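Local coordinates for protein sesquisabinene B synthase 2 (Santalum album, PDB 6A2A) that probably catalyses the magnesium- or manganese-dependent cyclisation of farnesyl diphosphate to the sesquiterpene sesquisabinene B, at residues W117-H122 / F143-D148; V138-F143 / E175-L180; D150-Q155 / D181-F186; S165-S170 / F186-L191. One frame throughout, in Å; residues are numbered along the deposited sequence.

Interaction 1: residues W117-H122 / F143-D148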
# COMPACT_ATOMS: atom_id res chain seq x y z
N TRP A 117 -21.30 -7.29 50.50
CA TRP A 117 -22.01 -6.37 49.60
C TRP A 117 -23.45 -6.08 50.01
O TRP A 117 -24.02 -5.05 49.67
CB TRP A 117 -21.90 -6.91 48.17
CG TRP A 117 -22.49 -8.28 47.94
CD1 TRP A 117 -21.83 -9.47 47.98
CD2 TRP A 117 -23.82 -8.58 47.50
NE1 TRP A 117 -22.67 -10.49 47.61
CE2 TRP A 117 -23.90 -9.97 47.32
CE3 TRP A 117 -24.96 -7.81 47.24
CZ2 TRP A 117 -25.05 -10.61 46.88
CZ3 TRP A 117 -26.10 -8.44 46.81
CH2 TRP A 117 -26.15 -9.82 46.66
N ILE A 118 -24.09 -6.97 50.74
CA ILE A 118 -25.45 -6.77 51.11
C ILE A 118 -25.61 -5.43 51.85
O ILE A 118 -24.85 -5.17 52.81
CB ILE A 118 -25.89 -7.97 51.99
CG1 ILE A 118 -25.99 -9.24 51.15
CG2 ILE A 118 -27.18 -7.66 52.72
CD1 ILE A 118 -27.14 -9.23 50.22
N ASP A 119 -26.64 -4.68 51.52
CA ASP A 119 -26.90 -3.36 52.16
C ASP A 119 -25.84 -2.27 51.89
O ASP A 119 -25.89 -1.18 52.48
CB ASP A 119 -27.03 -3.50 53.71
CG ASP A 119 -28.18 -4.37 54.12
OD1 ASP A 119 -29.27 -4.19 53.56
OD2 ASP A 119 -28.00 -5.23 55.01
N ASN A 120 -24.90 -2.55 51.01
CA ASN A 120 -23.93 -1.58 50.53
C ASN A 120 -24.23 -1.25 49.06
O ASN A 120 -23.99 -2.12 48.24
CB ASN A 120 -22.54 -2.18 50.66
CG ASN A 120 -21.45 -1.21 50.28
OD1 ASN A 120 -21.62 -0.43 49.33
ND2 ASN A 120 -20.33 -1.28 50.98
N LEU A 121 -24.73 -0.05 48.77
CA LEU A 121 -25.20 0.29 47.41
C LEU A 121 -24.05 0.23 46.40
O LEU A 121 -24.24 -0.36 45.31
CB LEU A 121 -25.88 1.65 47.38
CG LEU A 121 -26.47 2.05 46.03
CD1 LEU A 121 -27.56 1.06 45.58
CD2 LEU A 121 -26.98 3.46 46.06
N HIS A 122 -22.89 0.80 46.76
CA HIS A 122 -21.73 0.73 45.87
C HIS A 122 -21.33 -0.71 45.54
O HIS A 122 -21.10 -1.05 44.40
CB HIS A 122 -20.53 1.46 46.47
CG HIS A 122 -19.23 1.16 45.81
ND1 HIS A 122 -18.98 1.54 44.50
CD2 HIS A 122 -18.11 0.60 46.27
CE1 HIS A 122 -17.74 1.20 44.20
NE2 HIS A 122 -17.18 0.60 45.29
N PHE A 143 -31.41 -5.09 44.07
CA PHE A 143 -31.57 -3.67 44.37
C PHE A 143 -32.81 -3.42 45.19
O PHE A 143 -32.97 -2.30 45.65
CB PHE A 143 -31.56 -2.80 43.11
CG PHE A 143 -30.25 -2.85 42.40
CD1 PHE A 143 -29.12 -2.22 42.92
CD2 PHE A 143 -30.11 -3.55 41.22
CE1 PHE A 143 -27.91 -2.30 42.28
CE2 PHE A 143 -28.90 -3.65 40.59
CZ PHE A 143 -27.79 -3.02 41.12
N GLU A 144 -33.65 -4.46 45.47
CA GLU A 144 -35.00 -4.20 46.04
C GLU A 144 -34.87 -3.55 47.43
O GLU A 144 -35.69 -2.75 47.81
CB GLU A 144 -35.82 -5.49 46.15
CG GLU A 144 -37.18 -5.28 46.80
CD GLU A 144 -38.16 -4.51 45.93
OE1 GLU A 144 -38.85 -3.58 46.45
OE2 GLU A 144 -38.25 -4.83 44.71
N ARG A 145 -33.87 -4.00 48.17
CA ARG A 145 -33.64 -3.56 49.54
C ARG A 145 -33.25 -2.11 49.67
O ARG A 145 -33.26 -1.58 50.74
CB ARG A 145 -32.66 -4.44 50.25
CG ARG A 145 -31.24 -4.05 50.08
CD ARG A 145 -30.31 -5.00 50.76
NE ARG A 145 -30.67 -6.38 50.53
CZ ARG A 145 -30.78 -7.31 51.46
NH1 ARG A 145 -30.52 -7.06 52.72
NH2 ARG A 145 -31.12 -8.52 51.10
N PHE A 146 -32.94 -1.48 48.55
CA PHE A 146 -32.61 -0.08 48.55
C PHE A 146 -33.83 0.75 48.23
O PHE A 146 -33.74 1.92 48.07
CB PHE A 146 -31.43 0.21 47.61
CG PHE A 146 -30.18 -0.49 48.00
CD1 PHE A 146 -29.38 0.00 48.98
CD2 PHE A 146 -29.81 -1.66 47.40
CE1 PHE A 146 -28.23 -0.64 49.33
CE2 PHE A 146 -28.67 -2.30 47.76
CZ PHE A 146 -27.88 -1.79 48.72
N LYS A 147 -34.99 0.12 48.12
CA LYS A 147 -36.18 0.85 47.89
C LYS A 147 -37.16 0.64 49.03
O LYS A 147 -37.03 -0.26 49.77
CB LYS A 147 -36.89 0.43 46.61
CG LYS A 147 -36.02 0.08 45.43
CD LYS A 147 -36.71 -0.83 44.44
CE LYS A 147 -37.93 -0.18 43.86
NZ LYS A 147 -38.86 -1.13 43.25
N ASP A 148 -38.11 1.54 49.10
CA ASP A 148 -39.25 1.46 49.97
C ASP A 148 -40.50 1.49 49.10
O ASP A 148 -40.43 1.42 47.90
CB ASP A 148 -39.27 2.59 50.99
CG ASP A 148 -39.33 3.95 50.38
OD1 ASP A 148 -40.08 4.22 49.45
OD2 ASP A 148 -38.64 4.79 50.91
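The F146 ring is sandwiched between L121 and its own neighbour R145: CD1 of L121 sits 3.8 Å from the ring centroid, 8° off the normal, as a CH-pi contact, while CG of R145 covers the opposite face nearer the rim. At the edge of the same ring, close to its plane, runs the backbone of D119. The R145 guanidinium is met on one face by the I118 side chain, with CG2 of I118 3.4 Å from NH1 of R145. In its plane lies D119 OD1, the acceptor of a nearly straight N-H...O bond from R145 NH1 (3.2 Å, 170°), part of a salt bridge. That oxygen is approached from above the carboxylate plane, the two planar groups being 60° apart.

A type II beta turn from W117 to N120 leads here into helix 121-133 of the mainly alpha-helical N-terminal domain, and N120 is the N-cap, its OD1 accepting from A123 N. F146 packs on the first turn of the helix, its CE1 3.8 Å from CB of L121. Deeper in, CD1 of L121 reaches the edge of the F143 ring at 4.5 Å. F143 itself meets F128 edge-to-face, whereas the charged pair D119-R145 stays at the surface.

Interaction 2: residues V138-F143 / E175-L180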
# COMPACT_ATOMS: atom_id res chain seq x y z
N VAL A 138 -26.88 -11.83 37.55
CA VAL A 138 -27.26 -11.32 38.86
C VAL A 138 -28.61 -10.72 38.63
O VAL A 138 -28.75 -9.99 37.67
CB VAL A 138 -26.28 -10.27 39.42
CG1 VAL A 138 -26.77 -9.75 40.76
CG2 VAL A 138 -24.88 -10.80 39.57
N PRO A 139 -29.61 -11.04 39.45
CA PRO A 139 -30.94 -10.55 39.28
C PRO A 139 -31.09 -9.08 39.69
O PRO A 139 -30.36 -8.60 40.56
CB PRO A 139 -31.83 -11.41 40.20
CG PRO A 139 -30.89 -11.94 41.21
CD PRO A 139 -29.53 -12.00 40.56
N GLN A 140 -32.02 -8.41 39.07
CA GLN A 140 -32.30 -7.01 39.39
C GLN A 140 -32.82 -6.91 40.83
O GLN A 140 -32.78 -5.85 41.42
CB GLN A 140 -33.33 -6.35 38.49
CG GLN A 140 -34.74 -6.95 38.55
CD GLN A 140 -35.81 -6.11 37.92
OE1 GLN A 140 -35.59 -5.00 37.43
NE2 GLN A 140 -37.02 -6.63 37.94
N ASP A 141 -33.38 -8.01 41.35
CA ASP A 141 -33.86 -8.06 42.74
C ASP A 141 -32.84 -7.68 43.82
O ASP A 141 -33.23 -7.30 44.94
CB ASP A 141 -34.35 -9.52 43.00
CG ASP A 141 -35.40 -9.98 41.97
OD1 ASP A 141 -35.04 -10.19 40.75
OD2 ASP A 141 -36.57 -10.13 42.38
N VAL A 142 -31.56 -7.84 43.54
CA VAL A 142 -30.51 -7.38 44.47
C VAL A 142 -30.70 -5.90 44.85
O VAL A 142 -30.13 -5.50 45.92
CB VAL A 142 -29.08 -7.60 43.97
CG1 VAL A 142 -28.78 -9.06 43.71
CG2 VAL A 142 -28.76 -6.69 42.77
N PHE A 143 -31.41 -5.09 44.07
CA PHE A 143 -31.57 -3.67 44.37
C PHE A 143 -32.81 -3.42 45.19
O PHE A 143 -32.97 -2.30 45.65
CB PHE A 143 -31.56 -2.80 43.11
CG PHE A 143 -30.25 -2.85 42.40
CD1 PHE A 143 -29.12 -2.22 42.92
CD2 PHE A 143 -30.11 -3.55 41.22
CE1 PHE A 143 -27.91 -2.30 42.28
CE2 PHE A 143 -28.90 -3.65 40.59
CZ PHE A 143 -27.79 -3.02 41.12
N GLU A 175 -34.54 -5.88 28.97
CA GLU A 175 -35.92 -5.49 28.91
C GLU A 175 -36.66 -6.20 30.08
O GLU A 175 -36.27 -7.30 30.48
CB GLU A 175 -36.60 -5.82 27.57
CG GLU A 175 -36.13 -5.00 26.38
CD GLU A 175 -36.96 -5.32 25.12
OE1 GLU A 175 -36.85 -6.44 24.62
OE2 GLU A 175 -37.77 -4.50 24.74
N GLY A 176 -37.76 -5.63 30.48
CA GLY A 176 -38.57 -6.18 31.60
C GLY A 176 -37.89 -6.09 32.95
O GLY A 176 -38.38 -6.68 33.91
N GLU A 177 -36.75 -5.41 33.09
CA GLU A 177 -36.11 -5.29 34.41
C GLU A 177 -36.34 -3.86 34.93
O GLU A 177 -35.45 -2.96 34.90
CB GLU A 177 -34.65 -5.72 34.36
CG GLU A 177 -34.43 -7.18 34.05
CD GLU A 177 -33.00 -7.61 34.04
OE1 GLU A 177 -32.13 -6.82 33.57
OE2 GLU A 177 -32.71 -8.76 34.50
N ASP A 178 -37.55 -3.68 35.44
CA ASP A 178 -38.12 -2.42 35.81
C ASP A 178 -37.32 -1.70 36.95
O ASP A 178 -37.32 -0.47 37.02
CB ASP A 178 -39.58 -2.63 36.28
CG ASP A 178 -39.72 -3.81 37.32
OD1 ASP A 178 -39.25 -4.97 37.06
OD2 ASP A 178 -40.30 -3.60 38.41
N ILE A 179 -36.67 -2.48 37.78
CA ILE A 179 -35.96 -1.90 38.95
C ILE A 179 -34.70 -1.21 38.44
O ILE A 179 -34.32 -0.15 38.96
CB ILE A 179 -35.66 -2.92 40.04
CG1 ILE A 179 -36.95 -3.53 40.59
CG2 ILE A 179 -34.87 -2.26 41.17
CD1 ILE A 179 -36.69 -4.77 41.36
N LEU A 180 -34.15 -1.72 37.34
CA LEU A 180 -32.96 -1.07 36.80
C LEU A 180 -33.34 0.22 36.06
O LEU A 180 -32.54 1.17 36.10
CB LEU A 180 -32.18 -2.04 35.93
CG LEU A 180 -31.91 -3.38 36.59
CD1 LEU A 180 -31.20 -4.36 35.68
CD2 LEU A 180 -31.06 -3.16 37.84
O HOH W 1 -33.35 -9.70 36.89
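The N-terminus of helix 178-192, with E177 as its N-cap residue, receives the side chain of Q140 from a 3-10 turn in the N-terminal domain. CG of Q140 lies between the backbone N and the carbonyl carbon (chi1 62°), and the chain then runs extended, bringing the amide against the first turn of the helix. NE2 of Q140 donates to OD1 of D178 at 2.9 Å, almost straight at 171°; the acceptor lies in the amide plane, but the donor stands above the carboxylate plane, the two groups being turned 71° apart. On the other arm of the amide, OE1 accepts from the backbone N of I179 at 2.8 Å with a more bent angle, though the position of this oxygen is less certain. The amide thus serves the helix as both donor and acceptor.

Apolar contacts flank this polar grip. CB of Q140 rests on CG of L180 at 3.8 Å, and CD1 of I179 lies alongside the amide carbon. F143 adds its CB against CG2 of I179 at 3.9 Å, while its ring is touched by CD2 of L180, 3.5 Å from F143 CD2. Separately, a water bridges Q140 N to the E177 side chain, donating to E177 OE2 at 2.6 Å; E177 OE1 accepts from W174 N.

R132 of helix 121-133 makes a salt bridge to E177 OE2 and also donates to V138 O. On that helix F128 touches V138, in the loop before the turn, and L180, while F143 of the turn packs on S125.

Interaction 3: residues D150-Q155 / D181-F186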
# COMPACT_ATOMS: atom_id res chain seq x y z
N ASP A 150 -42.40 3.80 48.00
CA ASP A 150 -42.44 4.78 46.95
C ASP A 150 -41.28 4.77 45.92
O ASP A 150 -41.29 5.55 45.02
CB ASP A 150 -42.55 6.15 47.56
CG ASP A 150 -43.85 6.35 48.27
OD1 ASP A 150 -44.77 5.55 48.07
OD2 ASP A 150 -43.96 7.32 49.02
N GLY A 151 -40.32 3.88 46.08
CA GLY A 151 -39.17 3.82 45.17
C GLY A 151 -37.85 3.84 45.91
O GLY A 151 -37.76 3.43 47.08
N PHE A 152 -36.79 4.28 45.23
CA PHE A 152 -35.50 4.21 45.85
C PHE A 152 -35.51 5.18 47.04
O PHE A 152 -36.18 6.16 47.00
CB PHE A 152 -34.41 4.56 44.83
CG PHE A 152 -33.96 3.37 44.05
CD1 PHE A 152 -32.99 2.52 44.55
CD2 PHE A 152 -34.56 3.05 42.84
CE1 PHE A 152 -32.62 1.37 43.88
CE2 PHE A 152 -34.20 1.89 42.18
CZ PHE A 152 -33.24 1.07 42.68
N LYS A 153 -34.79 4.85 48.05
CA LYS A 153 -34.82 5.61 49.34
C LYS A 153 -34.04 6.92 49.20
O LYS A 153 -32.84 6.88 48.84
CB LYS A 153 -34.21 4.75 50.42
CG LYS A 153 -35.06 3.58 50.86
CD LYS A 153 -34.29 2.68 51.77
CE LYS A 153 -35.11 1.51 52.24
NZ LYS A 153 -34.28 0.56 53.00
N ASN A 154 -34.70 8.02 49.51
CA ASN A 154 -34.16 9.34 49.25
C ASN A 154 -32.85 9.54 50.02
O ASN A 154 -31.95 10.29 49.57
CB ASN A 154 -35.15 10.46 49.57
CG ASN A 154 -34.93 11.64 48.65
OD1 ASN A 154 -34.89 11.47 47.43
ND2 ASN A 154 -34.70 12.82 49.22
N GLN A 155 -32.66 8.80 51.09
CA GLN A 155 -31.48 8.98 51.90
C GLN A 155 -30.21 8.51 51.18
O GLN A 155 -29.08 8.87 51.60
CB GLN A 155 -31.63 8.19 53.19
CG GLN A 155 -30.69 8.64 54.28
CD GLN A 155 -31.22 8.20 55.63
OE1 GLN A 155 -31.25 8.97 56.58
NE2 GLN A 155 -31.65 6.94 55.71
N ASP A 181 -34.52 0.28 35.43
CA ASP A 181 -34.99 1.53 34.86
C ASP A 181 -35.24 2.58 35.95
O ASP A 181 -34.97 3.77 35.78
CB ASP A 181 -36.32 1.36 34.17
CG ASP A 181 -36.22 0.50 32.93
OD1 ASP A 181 -35.33 0.78 32.12
OD2 ASP A 181 -37.03 -0.46 32.78
N GLU A 182 -35.81 2.12 37.06
CA GLU A 182 -36.06 3.03 38.20
C GLU A 182 -34.70 3.53 38.75
O GLU A 182 -34.59 4.72 39.16
CB GLU A 182 -36.78 2.29 39.33
CG GLU A 182 -38.29 2.12 39.14
CD GLU A 182 -38.97 1.00 39.93
OE1 GLU A 182 -38.32 0.33 40.77
OE2 GLU A 182 -40.17 0.75 39.67
N ALA A 183 -33.72 2.63 38.84
CA ALA A 183 -32.38 2.95 39.35
C ALA A 183 -31.74 4.03 38.47
O ALA A 183 -31.16 5.02 38.94
CB ALA A 183 -31.52 1.73 39.37
N ARG A 184 -31.87 3.84 37.16
CA ARG A 184 -31.32 4.85 36.24
C ARG A 184 -31.98 6.22 36.43
O ARG A 184 -31.27 7.25 36.53
CB ARG A 184 -31.47 4.41 34.78
CG ARG A 184 -31.00 5.46 33.78
CD ARG A 184 -31.30 5.15 32.32
NE ARG A 184 -32.74 5.18 32.11
CZ ARG A 184 -33.44 6.29 31.91
NH1 ARG A 184 -32.84 7.46 31.86
NH2 ARG A 184 -34.76 6.22 31.75
N THR A 185 -33.31 6.29 36.50
CA THR A 185 -34.01 7.53 36.63
C THR A 185 -33.63 8.19 37.98
O THR A 185 -33.36 9.37 38.01
CB THR A 185 -35.54 7.32 36.54
OG1 THR A 185 -35.81 6.81 35.23
CG2 THR A 185 -36.32 8.60 36.70
N PHE A 186 -33.56 7.40 39.02
CA PHE A 186 -33.31 7.92 40.37
C PHE A 186 -31.86 8.44 40.44
O PHE A 186 -31.68 9.59 40.81
CB PHE A 186 -33.52 6.83 41.41
CG PHE A 186 -33.13 7.22 42.81
CD1 PHE A 186 -33.98 8.01 43.57
CD2 PHE A 186 -31.96 6.75 43.34
CE1 PHE A 186 -33.62 8.34 44.87
CE2 PHE A 186 -31.63 7.06 44.65
CZ PHE A 186 -32.47 7.85 45.40
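F152 and F186 make the tight part of the contact, with CB of F152 poised over the centre of the F186 ring, 3.5 Å from its centroid and 7° off the normal. This is a CH-pi contact rather than a full stack: the ring planes are only 24° apart, but the rings are slid past each other, with centroids 5.4 Å apart, and barely overlap. CG of F186 is anti to its backbone N (chi1 173°), which carries the ring out from helix 178-192 beneath F152. The F152 ring in turn reaches back to the helix, its CZ 3.8 Å from CB of A183 and its edge on CB of E182.

Towards the surface the fit is looser: exposed N154 brings its OD1 to the edge of the F186 ring, 4.2 Å from F186 CE1. The polar ends turn to other partners, N154 OD1 to K190 in a hydrogen bond and E182 OE1 to K147 in a salt bridge. K147 belongs to the strand paired with 151-152 in a small antiparallel hairpin.

The hairpin thus rests on the helix through dispersion and CH-pi contact of F152 with F186, A183 and the CB of E182, so shape rather than direct polar bonding joins these two segments.

Interaction 4: residues S165-S170 / F186-L191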
# COMPACT_ATOMS: atom_id res chain seq x y z
N SER A 165 -22.22 4.41 41.32
CA SER A 165 -22.09 2.98 40.96
C SER A 165 -23.46 2.40 40.53
O SER A 165 -23.54 1.61 39.53
CB SER A 165 -21.50 2.22 42.11
OG SER A 165 -20.14 2.55 42.28
N LEU A 166 -24.53 2.83 41.14
CA LEU A 166 -25.87 2.37 40.76
C LEU A 166 -26.20 2.82 39.33
O LEU A 166 -26.73 2.05 38.51
CB LEU A 166 -26.89 2.95 41.73
CG LEU A 166 -28.36 2.63 41.47
CD1 LEU A 166 -28.58 1.13 41.57
CD2 LEU A 166 -29.24 3.35 42.44
N TYR A 167 -25.93 4.11 39.07
CA TYR A 167 -26.11 4.67 37.74
C TYR A 167 -25.38 3.79 36.74
O TYR A 167 -25.99 3.42 35.73
CB TYR A 167 -25.58 6.11 37.67
CG TYR A 167 -25.54 6.71 36.28
CD1 TYR A 167 -26.64 7.38 35.77
CD2 TYR A 167 -24.38 6.72 35.56
CE1 TYR A 167 -26.59 8.03 34.54
CE2 TYR A 167 -24.33 7.30 34.30
CZ TYR A 167 -25.42 8.01 33.82
OH TYR A 167 -25.32 8.61 32.58
N GLU A 168 -24.09 3.52 36.93
CA GLU A 168 -23.32 2.82 35.96
C GLU A 168 -23.85 1.39 35.78
O GLU A 168 -23.89 0.86 34.68
CB GLU A 168 -21.85 2.72 36.34
CG GLU A 168 -21.14 4.07 36.39
CD GLU A 168 -20.83 4.71 35.04
OE1 GLU A 168 -21.50 4.36 34.01
OE2 GLU A 168 -19.86 5.53 34.99
N ALA A 169 -24.26 0.78 36.89
CA ALA A 169 -24.77 -0.62 36.86
C ALA A 169 -26.09 -0.75 36.08
O ALA A 169 -26.30 -1.82 35.41
CB ALA A 169 -24.96 -1.12 38.28
N SER A 170 -26.91 0.24 36.12
CA SER A 170 -28.25 0.25 35.57
C SER A 170 -28.23 -0.04 34.05
O SER A 170 -29.19 -0.64 33.54
CB SER A 170 -29.01 1.48 35.86
OG SER A 170 -28.56 2.60 35.10
N PHE A 186 -33.56 7.40 39.02
CA PHE A 186 -33.31 7.92 40.37
C PHE A 186 -31.86 8.44 40.44
O PHE A 186 -31.68 9.59 40.81
CB PHE A 186 -33.52 6.83 41.41
CG PHE A 186 -33.13 7.22 42.81
CD1 PHE A 186 -33.98 8.01 43.57
CD2 PHE A 186 -31.96 6.75 43.34
CE1 PHE A 186 -33.62 8.34 44.87
CE2 PHE A 186 -31.63 7.06 44.65
CZ PHE A 186 -32.47 7.85 45.40
N ALA A 187 -30.91 7.61 40.05
CA ALA A 187 -29.46 7.95 40.14
C ALA A 187 -29.14 9.14 39.24
O ALA A 187 -28.37 10.06 39.69
CB ALA A 187 -28.59 6.80 39.81
N THR A 188 -29.70 9.18 38.02
CA THR A 188 -29.50 10.30 37.12
C THR A 188 -29.97 11.60 37.77
O THR A 188 -29.27 12.63 37.75
CB THR A 188 -30.19 10.12 35.74
OG1 THR A 188 -29.74 8.90 35.15
CG2 THR A 188 -29.88 11.26 34.79
N SER A 189 -31.19 11.59 38.31
CA SER A 189 -31.79 12.77 38.88
C SER A 189 -30.96 13.25 40.08
O SER A 189 -30.65 14.44 40.19
CB SER A 189 -33.24 12.50 39.30
OG SER A 189 -33.73 13.65 40.00
N LYS A 190 -30.65 12.34 40.97
CA LYS A 190 -29.87 12.69 42.19
C LYS A 190 -28.48 13.19 41.82
O LYS A 190 -28.00 14.21 42.40
CB LYS A 190 -29.72 11.49 43.14
CG LYS A 190 -31.00 11.05 43.82
CD LYS A 190 -31.86 12.20 44.23
CE LYS A 190 -33.09 11.81 45.00
NZ LYS A 190 -33.95 13.01 45.21
N LEU A 191 -27.82 12.53 40.87
CA LEU A 191 -26.46 13.01 40.48
C LEU A 191 -26.57 14.37 39.80
O LEU A 191 -25.71 15.28 40.04
CB LEU A 191 -25.75 11.99 39.59
CG LEU A 191 -25.39 10.66 40.23
CD1 LEU A 191 -24.94 9.67 39.16
CD2 LEU A 191 -24.31 10.79 41.30
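Y167 and A187 mark the closest approach of the two segments, their CA atoms 5.3 Å apart, where the small methyl of A187 lets the backbones come together. CB of Y167 bears on CB of A187 at 3.8 Å and, one helical turn further along 186-191, on CD1 of L191 at 3.9 Å. The root of the tyrosine side chain thus fills the shallow hollow between A187 and L191. CG of Y167 is anti to its backbone N (chi1 172°), and the ring extends past T188, whose OG1 lies at the ring edge, in its plane, 3.3 Å from CE1 of Y167. That hydroxyl is hydrogen-bonded to R184 O in its own helix, while the phenolic OH of Y167 bonds to A210 O.

The segments belong to helices 160-170 and 178-192, successive helices of the alpha-helical N-terminal domain of a plant terpene synthase. They run roughly antiparallel, at 141° between their directions, with the axes of the two short segments 8.9 Å apart at closest approach.

L166 forms the second bump, its CD2 set between CB of A187 (4.4 Å) and the edge of the F186 ring, equally far from CD2 of F186, in a looser fit than that of Y167. Beyond this pair L166 packs on A183, F143 and S125, while L191 leans back on V160 and L163 from the preceding part of helix 160-170.

In the fold
From the N terminus, interaction 1 first closes a loop: helix 121-133 and the turn after it return 143-148 to the start of that helix. Interaction 2 crosses it, sharing F143, and carries the 3-10 turn to the beginning of helix 178-192. Interaction 1 has closed before interactions 3 and 4 open. Interaction 3 joins the second strand of the hairpin 147-148/151-152 to the next part of helix 178-192 and crosses interaction 2. Interaction 4 crosses both interactions 2 and 3, shares F186 with the latter, and pairs helix 160-170 with helix 178-192. Backbone pairing of F146 with K153 links interaction 1 to interaction 3, and H122 to S165 links it to interaction 4.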